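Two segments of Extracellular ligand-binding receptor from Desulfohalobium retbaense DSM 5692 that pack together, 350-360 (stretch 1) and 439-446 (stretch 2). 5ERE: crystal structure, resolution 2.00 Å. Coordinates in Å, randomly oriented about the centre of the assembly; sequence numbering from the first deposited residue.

Stretch 1 350-360: AAEQLSTTGLR
Stretch 2 (439-446) EHPVFDQD

A helix laid beside a strand is commonly held by a small apolar patch with polar ties to the strand backbone beside it, and these two stretches illustrate the principle. The helix, which begins earlier in the chain, runs through Ala-351 in roughly the same direction as strand 439-443: their axes cross at -28° and approach to 6.9 Å. The register sets Ala-351 CA 5.2 Å from Val-442 CA and Ser-355 CA 4.5 Å from Asp-444 CA.

Ala-351 (phi/psi -68/-36) points its methyl toward the strand, where CB lies 3.5 Å from Pro-441 O and 3.9 Å from Val-442 CG2. Its carbonyl also accepts from a water (Ala-351 O to water 2.8 Å), which in turn accepts from Phe-443 N at 3.1 Å, bridging a gap too wide for direct bonding. Glu-352, modelled only to CB, and Gln-353 point away. Leu-354 (m, t) is directed sideways, yet its CB packs 4.0 Å from Val-442 CG1.

One turn after Ala-351, Ser-355, with chi1 t, makes the direct hydrogen bond of the interface: OG donates to Phe-443 O at 2.6 Å, capturing a strand carbonyl with a short polar side chain. Beside it, Asp-444 CA (phi/psi -72/-176) makes a CA-H...O contact with Ser-355 O at 3.6 Å.

Gly-358 leaves helical phi/psi, and its values of 84/-172 would jam a CB against the preceding carbonyl; Gly-358 N still bonds Leu-354 O at 3.0 Å. Beyond it, Leu-359 (m, t) brings CD2 to 4.2 Å from Val-442 CG2. Val-442 (phi/psi -119/135, chi1 t) thus sits among Ala-351, Leu-354 and Leu-359, the apolar centre of a contact burying 329 Å², both sides summed.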

# COMPACT_ATOMS: atom_id res chain seq x y z
N ALA A 350 -6.42 21.45 -28.29
CA ALA A 350 -5.72 22.73 -28.30
C ALA A 350 -5.23 23.04 -29.70
O ALA A 350 -5.23 24.20 -30.13
CB ALA A 350 -4.56 22.76 -27.28
N ALA A 351 -4.87 22.01 -30.46
CA ALA A 351 -4.39 22.24 -31.81
C ALA A 351 -5.54 22.75 -32.67
O ALA A 351 -5.34 23.59 -33.54
CB ALA A 351 -3.79 20.98 -32.40
N GLU A 352 -6.73 22.23 -32.42
CA GLU A 352 -7.91 22.62 -33.19
C GLU A 352 -8.12 24.10 -32.98
O GLU A 352 -8.31 24.84 -33.93
CB GLU A 352 -9.14 21.81 -32.77
N GLN A 353 -8.01 24.54 -31.73
CA GLN A 353 -8.21 25.94 -31.38
C GLN A 353 -7.11 26.86 -31.96
O GLN A 353 -7.39 27.98 -32.38
CB GLN A 353 -8.25 26.11 -29.87
CG GLN A 353 -9.43 25.47 -29.18
CD GLN A 353 -9.24 25.42 -27.67
OE1 GLN A 353 -8.95 26.43 -27.04
NE2 GLN A 353 -9.36 24.22 -27.10
N LEU A 354 -5.87 26.39 -32.00
CA LEU A 354 -4.78 27.26 -32.43
C LEU A 354 -4.84 27.53 -33.93
O LEU A 354 -4.12 28.39 -34.46
CB LEU A 354 -3.44 26.66 -32.05
CG LEU A 354 -3.12 26.72 -30.56
CD1 LEU A 354 -2.11 25.62 -30.23
CD2 LEU A 354 -2.59 28.12 -30.17
N SER A 355 -5.73 26.80 -34.62
CA SER A 355 -5.91 26.95 -36.05
C SER A 355 -6.29 28.37 -36.49
O SER A 355 -5.80 28.86 -37.52
CB SER A 355 -6.97 25.97 -36.54
OG SER A 355 -7.17 26.10 -37.94
N THR A 356 -7.14 29.03 -35.70
CA THR A 356 -7.63 30.38 -35.99
C THR A 356 -6.76 31.49 -35.36
O THR A 356 -6.67 32.60 -35.90
CB THR A 356 -9.07 30.57 -35.47
OG1 THR A 356 -9.10 30.35 -34.06
CG2 THR A 356 -10.03 29.58 -36.12
N THR A 357 -6.13 31.19 -34.23
CA THR A 357 -5.36 32.16 -33.46
C THR A 357 -3.91 32.33 -33.92
O THR A 357 -3.29 33.38 -33.72
CB THR A 357 -5.33 31.76 -31.97
OG1 THR A 357 -4.48 30.60 -31.79
CG2 THR A 357 -6.73 31.42 -31.48
N GLY A 358 -3.34 31.28 -34.50
CA GLY A 358 -1.91 31.23 -34.74
C GLY A 358 -1.22 30.74 -33.48
O GLY A 358 -1.88 30.34 -32.53
N LEU A 359 0.10 30.78 -33.47
CA LEU A 359 0.90 30.20 -32.39
C LEU A 359 1.49 31.24 -31.44
O LEU A 359 1.89 30.90 -30.33
CB LEU A 359 2.06 29.38 -32.97
CG LEU A 359 1.77 28.22 -33.93
CD1 LEU A 359 3.07 27.48 -34.24
CD2 LEU A 359 0.72 27.26 -33.37
N ARG A 360 1.57 32.49 -31.91
CA ARG A 360 2.07 33.60 -31.09
C ARG A 360 0.93 34.49 -30.60
O ARG A 360 -0.16 34.51 -31.19
CB ARG A 360 3.07 34.44 -31.89
CG ARG A 360 4.31 33.69 -32.37
CD ARG A 360 5.20 34.62 -33.19
NE ARG A 360 6.59 34.65 -32.74
CZ ARG A 360 7.64 34.18 -33.43
NH1 ARG A 360 7.51 33.63 -34.64
NH2 ARG A 360 8.85 34.27 -32.89
N GLU A 439 3.15 15.94 -28.76
CA GLU A 439 2.85 17.04 -29.70
C GLU A 439 1.80 16.71 -30.74
O GLU A 439 1.75 15.60 -31.27
CB GLU A 439 4.10 17.49 -30.44
CG GLU A 439 5.27 17.90 -29.55
CD GLU A 439 5.90 19.27 -29.89
OE1 GLU A 439 5.34 20.03 -30.72
OE2 GLU A 439 6.95 19.61 -29.30
N HIS A 440 0.95 17.69 -31.02
CA HIS A 440 0.04 17.59 -32.15
C HIS A 440 0.35 18.69 -33.15
O HIS A 440 0.66 19.82 -32.76
CB HIS A 440 -1.43 17.68 -31.71
CG HIS A 440 -1.95 16.42 -31.10
ND1 HIS A 440 -3.00 15.71 -31.66
CD2 HIS A 440 -1.57 15.73 -30.00
CE1 HIS A 440 -3.25 14.65 -30.91
NE2 HIS A 440 -2.40 14.64 -29.90
N PRO A 441 0.25 18.37 -34.44
CA PRO A 441 0.40 19.40 -35.46
C PRO A 441 -0.78 20.35 -35.48
O PRO A 441 -1.91 19.99 -35.12
CB PRO A 441 0.48 18.61 -36.77
CG PRO A 441 -0.34 17.39 -36.50
CD PRO A 441 -0.12 17.06 -35.04
N VAL A 442 -0.49 21.56 -35.94
CA VAL A 442 -1.49 22.59 -36.10
C VAL A 442 -1.60 23.05 -37.54
O VAL A 442 -0.60 23.33 -38.18
CB VAL A 442 -1.17 23.83 -35.23
CG1 VAL A 442 -2.24 24.90 -35.43
CG2 VAL A 442 -1.02 23.43 -33.76
N PHE A 443 -2.84 23.19 -38.01
CA PHE A 443 -3.10 23.63 -39.38
C PHE A 443 -3.99 24.87 -39.37
O PHE A 443 -4.95 24.94 -38.59
CB PHE A 443 -3.75 22.51 -40.21
CG PHE A 443 -3.01 21.20 -40.14
CD1 PHE A 443 -3.26 20.31 -39.11
CD2 PHE A 443 -2.07 20.87 -41.09
CE1 PHE A 443 -2.56 19.12 -39.04
CE2 PHE A 443 -1.39 19.69 -41.03
CZ PHE A 443 -1.64 18.81 -40.00
N ASP A 444 -3.71 25.84 -40.24
CA ASP A 444 -4.54 27.05 -40.32
C ASP A 444 -5.90 26.75 -40.94
O ASP A 444 -6.22 25.59 -41.25
CB ASP A 444 -3.82 28.16 -41.11
CG ASP A 444 -3.52 27.78 -42.56
OD1 ASP A 444 -4.28 27.00 -43.19
OD2 ASP A 444 -2.52 28.28 -43.09
N GLN A 445 -6.70 27.79 -41.14
CA GLN A 445 -8.06 27.66 -41.65
C GLN A 445 -8.11 27.00 -43.04
O GLN A 445 -9.07 26.31 -43.38
CB GLN A 445 -8.74 29.03 -41.67
N ASP A 446 -7.06 27.20 -43.83
CA ASP A 446 -7.00 26.65 -45.19
C ASP A 446 -6.30 25.29 -45.29
O ASP A 446 -6.08 24.80 -46.40
CB ASP A 446 -6.29 27.65 -46.10
CG ASP A 446 -7.02 28.97 -46.20
OD1 ASP A 446 -8.27 28.97 -46.22
OD2 ASP A 446 -6.34 30.02 -46.24
O HOH W 1 -5.24 22.44 -36.14